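Local structure of hypothetical bacterial 6-phosphogluconolactonase (Bacteroides fragilis, 3SCY) at residues 247-255 against 287-298. The protein probably hydrolyses 6-phosphogluconolactone, as a seven-bladed beta-propeller lactonase. Sequence-based numbering, arbitrary orientation.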
ATOM      1  N   GLU A 247      -0.515  -3.468  21.153  1.00 31.49           N
ATOM      2  CA  GLU A 247       0.751  -2.771  20.973  1.00 31.06           C
ATOM      3  C   GLU A 247       1.861  -3.408  21.833  1.00 32.89           C
ATOM      4  O   GLU A 247       1.673  -3.599  23.040  1.00 34.50           O
ATOM      5  CB  GLU A 247       0.562  -1.277  21.305  1.00 32.78           C
ATOM      6  CG  GLU A 247       1.779  -0.398  21.068  1.00 43.76           C
ATOM      7  CD  GLU A 247       1.520   1.097  21.080  1.00 65.18           C
ATOM      8  OE1 GLU A 247       0.389   1.521  20.744  1.00 50.52           O
ATOM      9  OE2 GLU A 247       2.482   1.851  21.360  1.00 67.25           O
ATOM     10  N   ILE A 248       3.013  -3.742  21.210  1.00 26.44           N
ATOM     11  CA  ILE A 248       4.146  -4.333  21.944  1.00 26.25           C
ATOM     12  C   ILE A 248       5.375  -3.427  21.930  1.00 29.35           C
ATOM     13  O   ILE A 248       6.232  -3.572  22.804  1.00 30.71           O
ATOM     14  CB  ILE A 248       4.531  -5.760  21.480  1.00 29.75           C
ATOM     15  CG1 ILE A 248       4.863  -5.793  19.963  1.00 29.48           C
ATOM     16  CG2 ILE A 248       3.400  -6.762  21.848  1.00 31.63           C
ATOM     17  CD1 ILE A 248       5.363  -7.126  19.380  1.00 32.69           C
ATOM     18  N   GLN A 249       5.469  -2.513  20.951  1.00 26.74           N
ATOM     19  CA  GLN A 249       6.623  -1.646  20.795  1.00 25.18           C
ATOM     20  C   GLN A 249       6.346  -0.484  19.878  1.00 25.84           C
ATOM     21  O   GLN A 249       5.593  -0.630  18.902  1.00 25.52           O
ATOM     22  CB  GLN A 249       7.783  -2.466  20.211  1.00 25.10           C
ATOM     23  CG  GLN A 249       9.173  -1.857  20.418  1.00 25.08           C
ATOM     24  CD  GLN A 249      10.222  -2.571  19.612  1.00 33.80           C
ATOM     25  OE1 GLN A 249       9.927  -3.335  18.697  1.00 31.49           O
ATOM     26  NE2 GLN A 249      11.484  -2.313  19.917  1.00 32.07           N
ATOM     27  N   THR A 250       7.001   0.666  20.156  1.00 25.00           N
ATOM     28  CA  THR A 250       7.032   1.842  19.283  1.00 23.54           C
ATOM     29  C   THR A 250       8.508   2.154  19.043  1.00 28.00           C
ATOM     30  O   THR A 250       9.260   2.280  20.015  1.00 28.41           O
ATOM     31  CB  THR A 250       6.282   3.054  19.869  1.00 30.05           C
ATOM     32  OG1 THR A 250       4.897   2.765  20.002  1.00 29.53           O
ATOM     33  CG2 THR A 250       6.437   4.311  19.008  1.00 27.61           C
ATOM     34  N   VAL A 251       8.925   2.289  17.765  1.00 23.93           N
ATOM     35  CA  VAL A 251      10.302   2.638  17.389  1.00 22.82           C
ATOM     36  C   VAL A 251      10.270   3.831  16.444  1.00 24.37           C
ATOM     37  O   VAL A 251       9.273   4.074  15.783  1.00 21.81           O
ATOM     38  CB  VAL A 251      11.127   1.471  16.780  1.00 25.77           C
ATOM     39  CG1 VAL A 251      11.299   0.330  17.776  1.00 27.20           C
ATOM     40  CG2 VAL A 251      10.509   0.958  15.476  1.00 24.34           C
ATOM     41  N   ALA A 252      11.373   4.569  16.371  1.00 23.50           N
ATOM     42  CA  ALA A 252      11.478   5.707  15.495  1.00 22.98           C
ATOM     43  C   ALA A 252      12.002   5.296  14.141  1.00 26.71           C
ATOM     44  O   ALA A 252      13.119   4.789  14.041  1.00 27.88           O
ATOM     45  CB  ALA A 252      12.415   6.741  16.112  1.00 24.01           C
ATOM     46  N   ALA A 253      11.216   5.543  13.080  1.00 21.80           N
ATOM     47  CA  ALA A 253      11.684   5.321  11.706  1.00 21.08           C
ATOM     48  C   ALA A 253      12.385   6.584  11.265  1.00 23.92           C
ATOM     49  O   ALA A 253      13.450   6.538  10.663  1.00 24.29           O
ATOM     50  CB  ALA A 253      10.503   5.018  10.792  1.00 21.59           C
ATOM     51  N   ASP A 254      11.779   7.732  11.594  1.00 24.12           N
ATOM     52  CA  ASP A 254      12.298   9.067  11.289  1.00 24.82           C
ATOM     53  C   ASP A 254      12.956   9.625  12.538  1.00 28.49           C
ATOM     54  O   ASP A 254      12.349   9.621  13.614  1.00 27.87           O
ATOM     55  CB  ASP A 254      11.145   9.976  10.809  1.00 25.78           C
ATOM     56  CG  ASP A 254      11.405  11.479  10.785  1.00 40.87           C
ATOM     57  OD1 ASP A 254      12.543  11.882  10.450  1.00 37.86           O
ATOM     58  OD2 ASP A 254      10.451  12.250  11.042  1.00 48.66           O
ATOM     59  N   THR A 255      14.182  10.130  12.396  1.00 25.84           N
ATOM     60  CA  THR A 255      14.878  10.678  13.569  1.00 27.33           C
ATOM     61  C   THR A 255      15.193  12.172  13.385  1.00 32.63           C
ATOM     62  O   THR A 255      15.946  12.729  14.196  1.00 33.45           O
ATOM     63  CB  THR A 255      16.148   9.860  13.847  1.00 35.35           C
ATOM     64  OG1 THR A 255      17.054  10.027  12.750  1.00 36.24           O
ATOM     65  CG2 THR A 255      15.850   8.376  14.118  1.00 35.83           C
ATOM     66  N   PHE A 287      15.162  -2.355  10.018  1.00 18.06           N
ATOM     67  CA  PHE A 287      15.042  -2.973  11.343  1.00 18.87           C
ATOM     68  C   PHE A 287      15.157  -4.464  11.275  1.00 22.64           C
ATOM     69  O   PHE A 287      14.631  -5.101  10.353  1.00 20.78           O
ATOM     70  CB  PHE A 287      13.702  -2.639  11.996  1.00 19.98           C
ATOM     71  CG  PHE A 287      13.427  -1.170  12.179  1.00 19.73           C
ATOM     72  CD1 PHE A 287      12.850  -0.423  11.161  1.00 21.88           C
ATOM     73  CD2 PHE A 287      13.706  -0.539  13.389  1.00 21.42           C
ATOM     74  CE1 PHE A 287      12.578   0.937  11.336  1.00 21.46           C
ATOM     75  CE2 PHE A 287      13.411   0.815  13.570  1.00 24.36           C
ATOM     76  CZ  PHE A 287      12.827   1.539  12.551  1.00 21.95           C
ATOM     77  N   LYS A 288      15.826  -5.030  12.275  1.00 21.03           N
ATOM     78  CA  LYS A 288      15.920  -6.478  12.442  1.00 21.47           C
ATOM     79  C   LYS A 288      14.744  -6.909  13.273  1.00 23.85           C
ATOM     80  O   LYS A 288      14.459  -6.272  14.282  1.00 24.63           O
ATOM     81  CB  LYS A 288      17.238  -6.865  13.140  1.00 25.54           C
ATOM     82  CG  LYS A 288      17.444  -8.359  13.247  1.00 28.21           C
ATOM     83  CD  LYS A 288      18.812  -8.721  13.893  1.00 31.89           C
ATOM     84  CE  LYS A 288      19.431  -9.916  13.204  1.00 48.85           C
ATOM     85  NZ  LYS A 288      18.533 -11.107  13.202  1.00 59.62           N
ATOM     86  N   VAL A 289      14.017  -7.942  12.829  1.00 23.22           N
ATOM     87  CA  VAL A 289      12.862  -8.448  13.540  1.00 23.52           C
ATOM     88  C   VAL A 289      13.290  -9.605  14.428  1.00 29.32           C
ATOM     89  O   VAL A 289      13.947 -10.536  13.958  1.00 29.34           O
ATOM     90  CB  VAL A 289      11.764  -8.892  12.537  1.00 25.13           C
ATOM     91  CG1 VAL A 289      10.552  -9.471  13.271  1.00 25.70           C
ATOM     92  CG2 VAL A 289      11.338  -7.728  11.635  1.00 23.13           C
ATOM     93  N   ASP A 290      12.872  -9.570  15.695  1.00 29.00           N
ATOM     94  CA  ASP A 290      13.077 -10.705  16.591  1.00 30.84           C
ATOM     95  C   ASP A 290      11.923 -11.650  16.247  1.00 36.67           C
ATOM     96  O   ASP A 290      10.761 -11.284  16.446  1.00 35.50           O
ATOM     97  CB  ASP A 290      13.087 -10.252  18.056  1.00 33.77           C
ATOM     98  CG  ASP A 290      13.330 -11.381  19.052  1.00 45.63           C
ATOM     99  OD1 ASP A 290      12.430 -12.226  19.224  1.00 45.92           O
ATOM    100  OD2 ASP A 290      14.406 -11.397  19.679  1.00 54.91           O
ATOM    101  N   GLU A 291      12.232 -12.782  15.594  1.00 36.85           N
ATOM    102  CA  GLU A 291      11.239 -13.737  15.078  1.00 38.68           C
ATOM    103  C   GLU A 291      10.284 -14.294  16.144  1.00 44.35           C
ATOM    104  O   GLU A 291       9.165 -14.685  15.792  1.00 45.65           O
ATOM    105  CB  GLU A 291      11.937 -14.908  14.364  1.00 41.32           C
ATOM    106  N   THR A 292      10.679 -14.304  17.419  1.00 40.69           N
ATOM    107  CA  THR A 292       9.815 -14.865  18.456  1.00 41.37           C
ATOM    108  C   THR A 292       8.870 -13.826  19.071  1.00 41.98           C
ATOM    109  O   THR A 292       7.668 -14.097  19.171  1.00 42.67           O
ATOM    110  CB  THR A 292      10.638 -15.570  19.550  1.00 54.19           C
ATOM    111  OG1 THR A 292      11.551 -14.650  20.153  1.00 61.42           O
ATOM    112  CG2 THR A 292      11.407 -16.759  19.013  1.00 54.18           C
ATOM    113  N   ASN A 293       9.396 -12.655  19.461  1.00 34.01           N
ATOM    114  CA  ASN A 293       8.525 -11.679  20.109  0.50 32.52           C
ATOM    115  C   ASN A 293       8.072 -10.557  19.165  1.00 33.20           C
ATOM    116  O   ASN A 293       7.288  -9.707  19.593  1.00 32.03           O
ATOM    117  CB  ASN A 293       9.165 -11.109  21.382  0.50 31.63           C
ATOM    118  CG  ASN A 293      10.532 -10.523  21.186  0.50 47.28           C
ATOM    119  OD1 ASN A 293      10.793  -9.831  20.209  0.50 37.60           O
ATOM    120  ND2 ASN A 293      11.434 -10.781  22.121  0.50 38.67           N
ATOM    121  N   GLY A 294       8.501 -10.597  17.902  1.00 28.60           N
ATOM    122  CA  GLY A 294       8.071  -9.648  16.863  1.00 26.47           C
ATOM    123  C   GLY A 294       8.571  -8.219  17.010  1.00 27.70           C
ATOM    124  O   GLY A 294       8.207  -7.345  16.216  1.00 26.55           O
ATOM    125  N   THR A 295       9.439  -7.958  17.990  1.00 26.08           N
ATOM    126  CA  THR A 295       9.964  -6.613  18.251  1.00 25.26           C
ATOM    127  C   THR A 295      11.069  -6.242  17.266  1.00 27.59           C
ATOM    128  O   THR A 295      11.635  -7.110  16.586  1.00 25.68           O
ATOM    129  CB  THR A 295      10.436  -6.497  19.711  1.00 31.83           C
ATOM    130  OG1 THR A 295      11.403  -7.510  19.966  1.00 32.22           O
ATOM    131  CG2 THR A 295       9.279  -6.601  20.708  1.00 31.31           C
ATOM    132  N   LEU A 296      11.396  -4.947  17.229  1.00 25.15           N
ATOM    133  CA  LEU A 296      12.314  -4.385  16.244  1.00 24.11           C
ATOM    134  C   LEU A 296      13.517  -3.699  16.865  1.00 30.00           C
ATOM    135  O   LEU A 296      13.390  -3.005  17.877  1.00 30.83           O
ATOM    136  CB  LEU A 296      11.583  -3.334  15.386  1.00 22.53           C
ATOM    137  CG  LEU A 296      10.284  -3.785  14.695  1.00 23.06           C
ATOM    138  CD1 LEU A 296       9.585  -2.635  14.069  1.00 23.36           C
ATOM    139  CD2 LEU A 296      10.554  -4.862  13.635  1.00 23.57           C
ATOM    140  N   THR A 297      14.657  -3.822  16.189  1.00 25.69           N
ATOM    141  CA  THR A 297      15.877  -3.103  16.554  1.00 26.30           C
ATOM    142  C   THR A 297      16.446  -2.527  15.232  1.00 28.47           C
ATOM    143  O   THR A 297      16.643  -3.286  14.267  1.00 27.14           O
ATOM    144  CB  THR A 297      16.839  -3.970  17.386  1.00 42.82           C
ATOM    145  OG1 THR A 297      17.199  -5.162  16.691  1.00 43.74           O
ATOM    146  CG2 THR A 297      16.271  -4.352  18.749  1.00 41.87           C
ATOM    147  N   LYS A 298      16.681  -1.189  15.175  1.00 25.12           N
ATOM    148  CA  LYS A 298      17.207  -0.571  13.951  1.00 23.56           C
ATOM    149  C   LYS A 298      18.614  -1.063  13.687  1.00 27.30           C
ATOM    150  O   LYS A 298      19.418  -1.197  14.618  1.00 28.22           O
ATOM    151  CB  LYS A 298      17.167   0.958  14.015  1.00 25.07           C
ATOM    152  CG  LYS A 298      17.268   1.592  12.618  1.00 28.56           C
ATOM    153  CD  LYS A 298      17.194   3.093  12.589  1.00 29.40           C
ATOM    154  CE  LYS A 298      15.822   3.638  12.835  1.00 39.20           C
ATOM    155  NZ  LYS A 298      15.840   5.130  12.862  1.00 37.67           N
TER
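Gln-249 grips the backbone of Leu-296 with both ends of its amide. Gln-249 OE1 accepts from Leu-296 N at 2.6 Å, with an N-H...O angle of 162°. Gln-249 NE2 donates to Leu-296 O at 2.9 Å, on a lone pair in the carbonyl plane. The side chain gets there fully extended, with CG anti to the backbone N (chi1 -160°). Two bonds to one residue fix the rotation of the amide. The other polar link is made by Lys-298, whose NZ donates to Ala-252 O at 3.0 Å, tilted from the carbonyl plane. Its chain bends at chi3 (-74°), and its CG lies over one face of the Phe-287 ring, toward the rim. Ala-253 O, close by, is bonded to Asn-277.

The contact joins two neighbouring blades of the seven-bladed beta-propeller. Strand 244-252 is the outermost strand of one four-stranded blade. Segment 287-298 supplies the hairpin between the last two strands of the next. At Ile-248 and Gln-249, strand 244-252 carries a classic beta bulge opposite Ala-237.

Van der Waals packing fills in between the blades. Val-251 CG2 meets Phe-287 CE2 obliquely at 3.5 Å and Leu-296 CD1 at 4.0 Å. The edge of the same ring meets a carbonyl oxygen, Ala-252 O, 3.6 Å from Phe-287 CZ. Farther along, the methyl Ile-248 CD1 rests on the turn, 3.2 Å from the carbonyl oxygen Asn-293 O and 4.2 Å from Thr-295 CG2. Asp-290 OD1 shapes that hairpin: it accepts from Thr-292 N in an Asx turn and from Asn-293 N in an Asx motif. Gly-294 O is bonded to the hydroxyl of Tyr-226, in the preceding blade.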